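Long-range contacts in glutamate--tRNA ligase (Methanothermobacter thermautotrophicus, PDB 3AII), which probably attaches glutamate to tRNA(Glu) in two steps, first activating it with ATP to glutamyl-AMP and then transferring it to the acceptor end of the tRNA: residues 405-410 with 513-518; 444-449 with 491-496. All blocks are in the same frame, centred on the assembly; numbering follows the deposited sequence.

Interaction 1: 405-410 with 513-518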
loop_
_atom_site.group_PDB
_atom_site.type_symbol
_atom_site.label_atom_id
_atom_site.label_comp_id
_atom_site.label_asym_id
_atom_site.label_seq_id
_atom_site.Cartn_x
_atom_site.Cartn_y
_atom_site.Cartn_z
ATOM N N PHE A 405 11.146 27.343 7.270
ATOM C CA PHE A 405 10.060 28.202 6.770
ATOM C C PHE A 405 9.990 28.113 5.244
ATOM O O PHE A 405 10.936 28.520 4.558
ATOM C CB PHE A 405 10.298 29.671 7.151
ATOM C CG PHE A 405 10.096 29.983 8.617
ATOM C CD1 PHE A 405 9.269 29.196 9.410
ATOM C CD2 PHE A 405 10.715 31.089 9.185
ATOM C CE1 PHE A 405 9.083 29.500 10.769
ATOM C CE2 PHE A 405 10.525 31.395 10.537
ATOM C CZ PHE A 405 9.702 30.608 11.315
ATOM N N PHE A 406 8.875 27.590 4.733
ATOM C CA PHE A 406 8.563 27.591 3.308
ATOM C C PHE A 406 7.327 28.452 3.133
ATOM O O PHE A 406 6.287 28.166 3.711
ATOM C CB PHE A 406 8.288 26.158 2.823
ATOM C CG PHE A 406 7.620 26.075 1.457
ATOM C CD1 PHE A 406 8.333 26.369 0.304
ATOM C CD2 PHE A 406 6.294 25.674 1.344
ATOM C CE1 PHE A 406 7.730 26.288 -0.953
ATOM C CE2 PHE A 406 5.677 25.578 0.095
ATOM C CZ PHE A 406 6.393 25.885 -1.051
ATOM N N ALA A 407 7.459 29.519 2.350
ATOM C CA ALA A 407 6.336 30.410 2.075
ATOM C C ALA A 407 5.745 30.062 0.711
ATOM O O ALA A 407 6.331 30.392 -0.324
ATOM C CB ALA A 407 6.802 31.865 2.102
ATOM N N ALA A 408 4.597 29.385 0.728
ATOM C CA ALA A 408 3.860 29.043 -0.489
ATOM C C ALA A 408 3.267 30.308 -1.115
ATOM O O ALA A 408 2.815 31.188 -0.393
ATOM C CB ALA A 408 2.754 28.087 -0.154
ATOM N N ASP A 409 3.246 30.371 -2.447
ATOM C CA ASP A 409 2.669 31.514 -3.174
ATOM C C ASP A 409 3.074 32.832 -2.523
ATOM O O ASP A 409 2.230 33.634 -2.112
ATOM C CB ASP A 409 1.149 31.390 -3.255
ATOM C CG ASP A 409 0.708 30.220 -4.123
ATOM O OD1 ASP A 409 1.446 29.847 -5.063
ATOM O OD2 ASP A 409 -0.375 29.668 -3.859
ATOM N N PRO A 410 4.383 33.059 -2.433
ATOM C CA PRO A 410 4.886 34.144 -1.599
ATOM C C PRO A 410 4.618 35.520 -2.198
ATOM O O PRO A 410 4.543 35.684 -3.416
ATOM C CB PRO A 410 6.386 33.868 -1.551
ATOM C CG PRO A 410 6.668 33.154 -2.843
ATOM C CD PRO A 410 5.471 32.291 -3.063
ATOM N N ARG A 513 4.143 26.212 -5.444
ATOM C CA ARG A 513 5.445 26.869 -5.602
ATOM C C ARG A 513 5.659 27.923 -4.538
ATOM O O ARG A 513 4.703 28.550 -4.085
ATOM C CB ARG A 513 5.555 27.533 -6.976
ATOM C CG ARG A 513 5.320 26.599 -8.145
ATOM C CD ARG A 513 6.011 27.127 -9.389
ATOM N NE ARG A 513 5.910 26.187 -10.499
ATOM C CZ ARG A 513 6.661 26.242 -11.593
ATOM N NH1 ARG A 513 7.576 27.194 -11.723
ATOM N NH2 ARG A 513 6.502 25.342 -12.554
ATOM N N GLY A 514 6.911 28.131 -4.144
ATOM C CA GLY A 514 7.209 29.164 -3.162
ATOM C C GLY A 514 8.695 29.335 -2.958
ATOM O O GLY A 514 9.495 28.993 -3.828
ATOM N N VAL A 515 9.057 29.885 -1.800
ATOM C CA VAL A 515 10.450 30.045 -1.435
ATOM C C VAL A 515 10.682 29.455 -0.052
ATOM O O VAL A 515 9.769 29.386 0.767
ATOM C CB VAL A 515 10.919 31.514 -1.480
ATOM C CG1 VAL A 515 10.920 32.025 -2.927
ATOM C CG2 VAL A 515 10.039 32.396 -0.587
ATOM N N ILE A 516 11.915 29.034 0.192
ATOM C CA ILE A 516 12.269 28.415 1.463
ATOM C C ILE A 516 13.540 29.081 1.988
ATOM O O ILE A 516 14.331 29.632 1.228
ATOM C CB ILE A 516 12.424 26.866 1.288
ATOM C CG1 ILE A 516 12.512 26.147 2.643
ATOM C CG2 ILE A 516 13.616 26.530 0.363
ATOM C CD1 ILE A 516 12.306 24.623 2.555
ATOM N N GLU A 517 13.726 29.061 3.298
ATOM C CA GLU A 517 14.892 29.703 3.878
ATOM C C GLU A 517 16.212 29.025 3.470
ATOM O O GLU A 517 16.239 27.843 3.134
ATOM C CB GLU A 517 14.748 29.781 5.395
ATOM C CG GLU A 517 14.927 28.454 6.091
ATOM C CD GLU A 517 14.690 28.584 7.579
ATOM O OE1 GLU A 517 15.672 28.767 8.331
ATOM O OE2 GLU A 517 13.516 28.517 7.986
ATOM N N ALA A 518 17.289 29.817 3.496
ATOM C CA ALA A 518 18.609 29.398 3.025
ATOM C C ALA A 518 19.104 28.070 3.573
ATOM O O ALA A 518 19.713 27.281 2.846
ATOM C CB ALA A 518 19.642 30.498 3.316
HETATM O O HOH W 1 1.869 27.551 -6.450
#

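Interaction 2: 444-449 with 491-496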
loop_
_atom_site.group_PDB
_atom_site.type_symbol
_atom_site.label_atom_id
_atom_site.label_comp_id
_atom_site.label_asym_id
_atom_site.label_seq_id
_atom_site.Cartn_x
_atom_site.Cartn_y
_atom_site.Cartn_z
ATOM N N GLY A 444 15.464 44.000 5.182
ATOM C CA GLY A 444 14.513 44.928 4.594
ATOM C C GLY A 444 13.296 44.255 3.988
ATOM O O GLY A 444 12.169 44.527 4.389
ATOM N N GLU A 445 13.518 43.367 3.024
ATOM C CA GLU A 445 12.410 42.706 2.337
ATOM C C GLU A 445 12.237 41.271 2.818
ATOM O O GLU A 445 13.211 40.599 3.166
ATOM C CB GLU A 445 12.636 42.696 0.823
ATOM C CG GLU A 445 12.434 44.056 0.155
ATOM C CD GLU A 445 12.730 44.006 -1.329
ATOM O OE1 GLU A 445 13.778 43.438 -1.704
ATOM O OE2 GLU A 445 11.918 44.535 -2.116
ATOM N N VAL A 446 10.995 40.809 2.831
ATOM C CA VAL A 446 10.703 39.415 3.168
ATOM C C VAL A 446 9.702 38.835 2.194
ATOM O O VAL A 446 8.972 39.567 1.515
ATOM C CB VAL A 446 10.111 39.265 4.588
ATOM C CG1 VAL A 446 11.062 39.788 5.628
ATOM C CG2 VAL A 446 8.735 39.982 4.700
ATOM N N TYR A 447 9.668 37.509 2.124
ATOM C CA TYR A 447 8.573 36.823 1.460
ATOM C C TYR A 447 7.598 36.312 2.509
ATOM O O TYR A 447 8.006 35.659 3.478
ATOM C CB TYR A 447 9.102 35.642 0.646
ATOM C CG TYR A 447 9.890 36.031 -0.587
ATOM C CD1 TYR A 447 11.275 35.968 -0.592
ATOM C CD2 TYR A 447 9.240 36.410 -1.761
ATOM C CE1 TYR A 447 12.005 36.301 -1.723
ATOM C CE2 TYR A 447 9.960 36.748 -2.899
ATOM C CZ TYR A 447 11.341 36.681 -2.874
ATOM O OH TYR A 447 12.069 37.001 -4.000
ATOM N N LEU A 448 6.314 36.620 2.341
ATOM C CA LEU A 448 5.276 36.048 3.196
ATOM C C LEU A 448 4.384 35.124 2.386
ATOM O O LEU A 448 4.146 35.369 1.203
ATOM C CB LEU A 448 4.386 37.133 3.806
ATOM C CG LEU A 448 5.028 38.195 4.682
ATOM C CD1 LEU A 448 3.944 39.106 5.282
ATOM C CD2 LEU A 448 5.825 37.546 5.777
ATOM N N PRO A 449 3.875 34.064 3.021
ATOM C CA PRO A 449 2.938 33.183 2.314
ATOM C C PRO A 449 1.699 33.965 1.923
ATOM O O PRO A 449 1.087 34.602 2.776
ATOM C CB PRO A 449 2.594 32.110 3.354
ATOM C CG PRO A 449 2.963 32.710 4.682
ATOM C CD PRO A 449 4.093 33.661 4.421
ATOM N N ILE A 491 3.082 34.510 11.738
ATOM C CA ILE A 491 3.234 34.144 10.341
ATOM C C ILE A 491 4.681 33.748 10.077
ATOM O O ILE A 491 5.617 34.373 10.592
ATOM C CB ILE A 491 2.761 35.275 9.369
ATOM C CG1 ILE A 491 2.593 34.724 7.943
ATOM C CG2 ILE A 491 3.718 36.450 9.382
ATOM C CD1 ILE A 491 1.851 35.674 7.000
ATOM N N HIS A 492 4.869 32.698 9.282
ATOM C CA HIS A 492 6.228 32.339 8.885
ATOM C C HIS A 492 6.646 33.244 7.736
ATOM O O HIS A 492 5.808 33.941 7.146
ATOM C CB HIS A 492 6.372 30.840 8.556
ATOM C CG HIS A 492 5.450 30.345 7.484
ATOM N ND1 HIS A 492 4.089 30.246 7.659
ATOM C CD2 HIS A 492 5.706 29.865 6.240
ATOM C CE1 HIS A 492 3.539 29.752 6.561
ATOM N NE2 HIS A 492 4.500 29.513 5.686
ATOM N N TRP A 493 7.937 33.260 7.444
ATOM C CA TRP A 493 8.510 34.281 6.569
ATOM C C TRP A 493 9.907 33.868 6.122
ATOM O O TRP A 493 10.559 33.037 6.763
ATOM C CB TRP A 493 8.548 35.643 7.294
ATOM C CG TRP A 493 9.415 35.600 8.523
ATOM C CD1 TRP A 493 9.096 35.062 9.744
ATOM C CD2 TRP A 493 10.761 36.061 8.625
ATOM N NE1 TRP A 493 10.170 35.196 10.611
ATOM C CE2 TRP A 493 11.200 35.798 9.941
ATOM C CE3 TRP A 493 11.638 36.689 7.736
ATOM C CZ2 TRP A 493 12.492 36.129 10.378
ATOM C CZ3 TRP A 493 12.911 37.025 8.176
ATOM C CH2 TRP A 493 13.321 36.747 9.488
ATOM N N VAL A 494 10.353 34.430 5.004
ATOM C CA VAL A 494 11.678 34.149 4.465
ATOM C C VAL A 494 12.388 35.454 4.086
ATOM O O VAL A 494 11.832 36.270 3.352
ATOM C CB VAL A 494 11.580 33.256 3.213
ATOM C CG1 VAL A 494 12.977 32.924 2.698
ATOM C CG2 VAL A 494 10.793 31.960 3.520
ATOM N N PRO A 495 13.617 35.665 4.589
ATOM C CA PRO A 495 14.397 36.844 4.193
ATOM C C PRO A 495 14.555 36.876 2.676
ATOM O O PRO A 495 14.896 35.857 2.076
ATOM C CB PRO A 495 15.764 36.608 4.850
ATOM C CG PRO A 495 15.511 35.668 5.982
ATOM C CD PRO A 495 14.312 34.828 5.589
ATOM N N ALA A 496 14.325 38.024 2.052
ATOM C CA ALA A 496 14.306 38.059 0.590
ATOM C C ALA A 496 15.674 37.773 -0.031
ATOM O O ALA A 496 15.765 37.134 -1.087
ATOM C CB ALA A 496 13.772 39.388 0.101
HETATM O O HOH W 2 14.467 37.604 -3.515
#

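Interaction 1: 405-410 with 513-518
Four backbone hydrogen bonds join residues 405-409 antiparallel to 513-517. Ala407 and Val515 form the hydrogen-bonded pair. Ala407 N points almost along the C=O axis of Val515 O (2.8 Å), whereas Val515 N reaches Ala407 O from above the carbonyl plane. Asp409 N to Arg513 O (2.8 Å) and Glu517 N to Phe405 O (3.1 Å) extend the ladder. At one end Glu517 adds a side-chain bond, its OE2 accepting Phe405 N at 2.7 Å through the anti lone pair; the same oxygen forms a salt bridge with Arg438. At the other, a water donates to Asp409 OD1 and accepts from Arg513 N. The pairing belongs to the barrel of the anticodon-binding region nearer the catalytic domain, as in glutaminyl-tRNA synthetase. Apolar packing falls on both faces. Phe406, with CG anti to its backbone N (chi1 165°), turns its ring toward Gly514, which has no side chain in the way, and CE1 comes within 3.7 Å of Gly514 CA; Ile516 CB sits at the ring's edge. On the Ala407 face, Val515 CG2 touches Pro410 CB (4.1 Å).

Interaction 2: 444-449 with 491-496
Strand 445-449 meets the chain around Val494–Pro495 in an antiparallel ladder: Tyr447 and Val494 form a hydrogen-bonded pair, with Tyr447 N to Val494 O short (2.8 Å) and nearly straight (171°), and Ala496 N reaches Glu445 O from above the carbonyl plane. At Pro449 the strand has no N-H to give to His492 O; Pro449 CD abuts that oxygen at 3.2 Å instead, and it is buried with no hydrogen-bond partner. Pro449 lays CG over one face of the His492 imidazole in a CH-pi contact, 3.8 Å from the ring centroid and 25° off the normal, nearer CE1 and NE2 than the middle. His492 CG occupies the crowded position between its backbone N and carbonyl carbon (chi1 57°), and ND1 is hydrogen-bonded to Arg533 NH2, which helps fix the ring's rotation. Ile491 slides past the other way, CG1 lying 3.9 Å from Pro449 CG. Two side chains of 444-449 touch Trp493: Leu448 CD2 rests against CB at 3.7 Å, while Val446 CG1 meets the benzo part at CE3 obliquely; the indole NE1 is tied to Ile461 O. On the Tyr447 and Val494 face, the Tyr447 ring reaches Ala496, with CE1 3.7 Å from Ala496 CA and Pro495 O near the ring plane at its edge. A water joins Tyr447 OH to Ala496 O, donating to the carbonyl. Ala496 CB also packs against Glu445 CB. Strand 410-416 flanks 445-449 on its other side, and strand 456-460 pairs with the start of segment 491-496, so the pair lies inside the six-stranded mixed sheet of the distal beta-barrel, as in the anticodon-binding region of glutaminyl-tRNA synthetase.

How the interactions relate
After the catalytic domain the chain runs along strand 402-408, which carries most of the first segment of interaction 1, and turns directly into strand 410-416 of the distal barrel. It then reaches 444-449 and, after an excursion of 41 residues, returns at 491-496, where interaction 2 closes the inner loop. Only after crossing back to the first barrel does 513-518 meet 405-410, so interaction 1 closes the outer loop with interaction 2 nested inside. Their centres lie about 8 Å apart, at the junction of the barrels. There the Phe405 ring packs on His492 and Trp493, and Val515 CG2 meets Tyr447 CB at 3.6 Å, so that the two sheets meet through side chains and backbone oxygens alike.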